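Local structure of ActII protein (Streptomyces coelicolor, 2OPT) at the interface of chains A and B. The protein is a TetR-family transcriptional repressor that binds the antibiotic actinorhodin and its biosynthetic precursor (S)-DNPA, and probably binds operator DNA through a helix-turn-helix. Numbering follows the deposited sequence. Chains: chain A/B, ActII protein.

Contacts 1 and 2, with C-alpha centres about 23 Å apart, are two patches of one two-fold symmetric interface between the copies of ActR. Both set residues 129 and 133 of one chain against residues 195 and 203 of the other, with the chains exchanged. In each, the helix that begins at residue 128 meets the partner's final helix, which begins at residue 197. Contact 1 adds the salt bridge from A:Arg199; contact 2 extends the apolar packing along both helices to A:Leu137 and B:Ile207. Repeated on both sides of the axis, the pairing probably holds the ligand-binding domains together as a dimer.

Contact 1: the interface of chains A and B. Residues chain A 191, 195, 199, 203; chain B 129, 133.
The carboxylate oxygen OE1 of B:Glu129 is gripped by two nitrogens of A:Arg199, NE at 2.6 Å from OE1 and NH2 at 2.9 Å from it. The guanidinium therefore presents its NE side, with OE1 nearly in its plane, and the pair forms a salt bridge as well as two hydrogen bonds. The planes of the two groups are 52° apart: NE meets OE1 from above the carboxylate plane, whereas NH2 comes nearly along the C-O axis. A bend at chi2 (52°) in A:Arg199 carries its head toward the acid, while A:Leu203 lays its CG over one guanidinium face. On the same side of the carboxylate as NE, CD2 of A:Leu195 lies over its face, 3.5 Å from OE2 of B:Glu129. Cut back to an alanine, A:Arg199 would probably leave OE1 of B:Glu129 without the two N-H donors and the charge that fix its rotation. Beside the ion pair the contact is apolar. A:Leu195 divides its methyls, CD2 packing on CG of B:Glu129 at 3.7 Å and CD1 touching CB of B:Tyr133. A:Leu203 and B:Tyr133 run antiparallel alongside each other; CB of the leucine lies to one face of the ring, out past the rim at CD2, 3.9 Å from that atom. The methyl CD1 of A:Leu203 reaches between the two partner residues, lying 3.9 Å from CB of B:Tyr133 and 4.1 Å from CB of B:Glu129.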
ATOM      1  N   PRO A 191      16.786  12.878   2.752  1.00 55.63           N
ATOM      2  CA  PRO A 191      15.497  12.590   2.127  1.00 54.21           C
ATOM      3  C   PRO A 191      15.054  11.137   2.322  1.00 52.40           C
ATOM      4  O   PRO A 191      13.877  10.894   2.571  1.00 53.20           O
ATOM      5  CB  PRO A 191      15.768  12.864   0.640  1.00 52.72           C
ATOM      6  CG  PRO A 191      16.850  13.916   0.669  1.00 55.35           C
ATOM      7  CD  PRO A 191      17.733  13.474   1.791  1.00 54.87           C
ATOM      8  N   LEU A 195      12.031  12.280   5.142  1.00 61.28           N
ATOM      9  CA  LEU A 195      10.777  12.880   4.662  1.00 58.40           C
ATOM     10  C   LEU A 195       9.591  12.951   5.654  1.00 59.09           C
ATOM     11  O   LEU A 195       9.022  11.925   6.044  1.00 61.00           O
ATOM     12  CB  LEU A 195      10.371  12.358   3.266  1.00 55.63           C
ATOM     13  CG  LEU A 195      11.052  13.171   2.148  1.00 56.89           C
ATOM     14  CD1 LEU A 195      10.413  12.958   0.790  1.00 53.90           C
ATOM     15  CD2 LEU A 195      11.114  14.702   2.494  1.00 56.18           C
ATOM     16  N   ARG A 199       5.144  16.111   3.567  1.00 39.20           N
ATOM     17  CA  ARG A 199       5.933  16.303   2.398  1.00 37.59           C
ATOM     18  C   ARG A 199       5.768  15.094   1.509  1.00 36.08           C
ATOM     19  O   ARG A 199       5.477  15.283   0.355  1.00 35.94           O
ATOM     20  CB  ARG A 199       7.405  16.543   2.765  1.00 39.36           C
ATOM     21  CG  ARG A 199       8.335  16.896   1.573  1.00 40.69           C
ATOM     22  CD  ARG A 199       7.806  18.067   0.726  1.00 44.43           C
ATOM     23  NE  ARG A 199       8.721  18.295  -0.398  1.00 48.91           N
ATOM     24  CZ  ARG A 199       8.404  18.834  -1.577  1.00 48.87           C
ATOM     25  NH1 ARG A 199       7.162  19.236  -1.842  1.00 46.89           N
ATOM     26  NH2 ARG A 199       9.354  18.971  -2.499  1.00 52.01           N
ATOM     27  N   LEU A 203       4.074  15.224  -2.287  1.00 32.00           N
ATOM     28  CA  LEU A 203       4.840  14.752  -3.427  1.00 31.66           C
ATOM     29  C   LEU A 203       4.131  13.608  -4.133  1.00 29.99           C
ATOM     30  O   LEU A 203       4.008  13.635  -5.355  1.00 29.77           O
ATOM     31  CB  LEU A 203       6.241  14.248  -3.001  1.00 32.30           C
ATOM     32  CG  LEU A 203       7.354  15.253  -2.941  1.00 38.41           C
ATOM     33  CD1 LEU A 203       8.656  14.654  -2.342  1.00 40.48           C
ATOM     34  CD2 LEU A 203       7.604  15.775  -4.370  1.00 39.81           C
TER
ATOM     35  N   GLU B 129      14.666  15.309  -3.091  1.00 46.60           N
ATOM     36  CA  GLU B 129      13.430  14.771  -2.491  1.00 46.41           C
ATOM     37  C   GLU B 129      12.626  13.931  -3.493  1.00 44.01           C
ATOM     38  O   GLU B 129      12.026  12.919  -3.130  1.00 43.65           O
ATOM     39  CB  GLU B 129      12.545  15.850  -1.851  1.00 48.57           C
ATOM     40  CG  GLU B 129      12.902  16.191  -0.398  1.00 50.89           C
ATOM     41  CD  GLU B 129      12.102  17.402   0.116  1.00 55.89           C
ATOM     42  OE1 GLU B 129      11.302  17.965  -0.672  1.00 58.72           O
ATOM     43  OE2 GLU B 129      12.265  17.770   1.303  1.00 57.33           O
ATOM     44  N   TYR B 133      11.892  10.131  -2.709  1.00 36.55           N
ATOM     45  CA  TYR B 133      10.517   9.711  -2.575  1.00 35.80           C
ATOM     46  C   TYR B 133      10.019   8.862  -3.732  1.00 35.36           C
ATOM     47  O   TYR B 133       9.246   7.934  -3.493  1.00 34.50           O
ATOM     48  CB  TYR B 133       9.554  10.882  -2.391  1.00 39.18           C
ATOM     49  CG  TYR B 133       8.150  10.349  -2.202  1.00 40.93           C
ATOM     50  CD1 TYR B 133       7.829   9.622  -1.061  1.00 42.26           C
ATOM     51  CD2 TYR B 133       7.157  10.500  -3.204  1.00 40.11           C
ATOM     52  CE1 TYR B 133       6.559   9.100  -0.870  1.00 43.38           C
ATOM     53  CE2 TYR B 133       5.891   9.964  -3.029  1.00 38.03           C
ATOM     54  CZ  TYR B 133       5.592   9.277  -1.849  1.00 42.06           C
ATOM     55  OH  TYR B 133       4.346   8.743  -1.613  1.00 43.51           O
TER

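Contact 2: the interface of chains A and B. Residues chain A 129-130, 133, 137; chain B 195, 203-204, 207.
This is a mainly apolar patch of the homodimer interface, chiefly between two helices, in which A:Tyr133 meets B:Gly204 and neighbouring aliphatic side chains to help hold the two subunits together. The rim of the ring at CE2 and OH, not its face, meets the partner backbone obliquely: CE2 of A:Tyr133 is 3.5 Å from CA of B:Gly204, and the phenol OH is 3.6 Å from that same CA. With no side chain on the glycine, the ring can approach the helix this closely. CG of A:Tyr133 stands anti to the backbone N (chi1 -177°), which sends the ring across toward B:Gly204. At the ring edge, in its plane, the methyl CD1 of B:Ile207 sits 3.9 Å from CD2 of A:Tyr133. That methyl also touches CD1 of A:Leu130, while the other branch, CG2, meets CD2 of A:Leu137 tip to tip at 4.0 Å. B:Ile207 thus bridges three residues on one helix. At the root of the tyrosine, two methyls, CD1 of B:Leu195 (3.8 Å) and CD1 of B:Leu203 (3.9 Å), crowd onto CB of A:Tyr133 from neighbouring directions. As in the twin contact, CD2 of B:Leu195 covers a face of the A:Glu129 carboxylate, 3.4 Å from OE2. The chain A residues all lie on helix 128-150; B:Leu203, B:Gly204 and B:Ile207 lie on the final helix 197-216, and B:Leu195 in the short loop just before it.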
ATOM      1  N   GLU A 129     -10.764   3.193 -18.209  1.00 41.91           N
ATOM      2  CA  GLU A 129      -9.787   2.395 -17.448  1.00 41.60           C
ATOM      3  C   GLU A 129      -8.916   3.254 -16.568  1.00 38.72           C
ATOM      4  O   GLU A 129      -8.522   2.825 -15.503  1.00 37.85           O
ATOM      5  CB  GLU A 129      -8.863   1.570 -18.338  1.00 42.79           C
ATOM      6  CG  GLU A 129      -9.501   0.239 -18.817  1.00 46.28           C
ATOM      7  CD  GLU A 129      -8.480  -0.728 -19.445  1.00 51.00           C
ATOM      8  OE1 GLU A 129      -7.274  -0.338 -19.616  1.00 54.98           O
ATOM      9  OE2 GLU A 129      -8.908  -1.881 -19.768  1.00 55.98           O
ATOM     10  N   LEU A 130      -8.547   4.428 -17.059  1.00 37.30           N
ATOM     11  CA  LEU A 130      -7.649   5.343 -16.332  1.00 36.37           C
ATOM     12  C   LEU A 130      -8.389   5.964 -15.145  1.00 34.07           C
ATOM     13  O   LEU A 130      -7.834   6.259 -14.035  1.00 33.79           O
ATOM     14  CB  LEU A 130      -7.138   6.445 -17.297  1.00 37.23           C
ATOM     15  CG  LEU A 130      -6.285   7.606 -16.715  1.00 35.57           C
ATOM     16  CD1 LEU A 130      -4.999   7.048 -16.231  1.00 37.21           C
ATOM     17  CD2 LEU A 130      -5.965   8.596 -17.808  1.00 36.21           C
ATOM     18  N   TYR A 133      -8.969   2.785 -12.672  1.00 33.20           N
ATOM     19  CA  TYR A 133      -7.685   2.458 -12.044  1.00 32.77           C
ATOM     20  C   TYR A 133      -7.136   3.618 -11.200  1.00 32.78           C
ATOM     21  O   TYR A 133      -6.596   3.394 -10.091  1.00 32.04           O
ATOM     22  CB  TYR A 133      -6.647   1.915 -13.053  1.00 36.70           C
ATOM     23  CG  TYR A 133      -5.376   1.526 -12.348  1.00 37.97           C
ATOM     24  CD1 TYR A 133      -5.269   0.304 -11.678  1.00 42.48           C
ATOM     25  CD2 TYR A 133      -4.285   2.396 -12.328  1.00 37.56           C
ATOM     26  CE1 TYR A 133      -4.113  -0.028 -10.987  1.00 43.04           C
ATOM     27  CE2 TYR A 133      -3.120   2.082 -11.628  1.00 36.10           C
ATOM     28  CZ  TYR A 133      -3.051   0.890 -10.954  1.00 41.44           C
ATOM     29  OH  TYR A 133      -1.887   0.599 -10.289  1.00 41.74           O
ATOM     30  N   LEU A 137      -5.688   3.585  -7.399  1.00 32.12           N
ATOM     31  CA  LEU A 137      -4.312   3.918  -7.116  1.00 30.62           C
ATOM     32  C   LEU A 137      -4.298   5.103  -6.127  1.00 30.61           C
ATOM     33  O   LEU A 137      -3.507   5.158  -5.205  1.00 32.21           O
ATOM     34  CB  LEU A 137      -3.545   4.283  -8.416  1.00 32.07           C
ATOM     35  CG  LEU A 137      -2.094   4.811  -8.208  1.00 30.48           C
ATOM     36  CD1 LEU A 137      -1.281   3.722  -7.555  1.00 33.84           C
ATOM     37  CD2 LEU A 137      -1.348   5.324  -9.469  1.00 28.20           C
TER
ATOM     38  N   LEU B 195      -9.865  -5.405 -13.577  1.00 62.21           N
ATOM     39  CA  LEU B 195      -8.629  -5.238 -14.414  1.00 61.76           C
ATOM     40  C   LEU B 195      -7.573  -6.338 -14.348  1.00 62.79           C
ATOM     41  O   LEU B 195      -7.122  -6.716 -13.261  1.00 63.14           O
ATOM     42  CB  LEU B 195      -7.911  -3.894 -14.185  1.00 57.45           C
ATOM     43  CG  LEU B 195      -8.325  -2.689 -15.047  1.00 57.66           C
ATOM     44  CD1 LEU B 195      -7.539  -1.463 -14.627  1.00 49.69           C
ATOM     45  CD2 LEU B 195      -8.220  -2.934 -16.567  1.00 57.88           C
ATOM     46  N   LEU B 203      -0.367   0.301 -16.345  1.00 34.82           N
ATOM     47  CA  LEU B 203      -1.020   1.563 -16.203  1.00 36.47           C
ATOM     48  C   LEU B 203      -0.420   2.359 -15.057  1.00 34.20           C
ATOM     49  O   LEU B 203      -0.086   3.545 -15.204  1.00 36.44           O
ATOM     50  CB  LEU B 203      -2.524   1.385 -15.946  1.00 39.21           C
ATOM     51  CG  LEU B 203      -3.497   1.831 -17.027  1.00 45.05           C
ATOM     52  CD1 LEU B 203      -4.899   1.546 -16.534  1.00 47.92           C
ATOM     53  CD2 LEU B 203      -3.309   3.327 -17.379  1.00 48.01           C
ATOM     54  N   GLY B 204      -0.350   1.723 -13.885  1.00 33.21           N
ATOM     55  CA  GLY B 204       0.159   2.371 -12.675  1.00 31.09           C
ATOM     56  C   GLY B 204       1.616   2.764 -12.870  1.00 30.89           C
ATOM     57  O   GLY B 204       2.000   3.814 -12.453  1.00 31.17           O
ATOM     58  N   ILE B 207       1.675   5.933 -15.043  1.00 30.20           N
ATOM     59  CA  ILE B 207       1.203   7.047 -14.289  1.00 30.52           C
ATOM     60  C   ILE B 207       2.312   7.580 -13.406  1.00 30.50           C
ATOM     61  O   ILE B 207       2.547   8.783 -13.416  1.00 32.66           O
ATOM     62  CB  ILE B 207      -0.060   6.703 -13.425  1.00 31.04           C
ATOM     63  CG1 ILE B 207      -1.275   6.464 -14.334  1.00 34.00           C
ATOM     64  CG2 ILE B 207      -0.347   7.856 -12.416  1.00 32.97           C
ATOM     65  CD1 ILE B 207      -2.427   5.588 -13.722  1.00 34.57           C
TER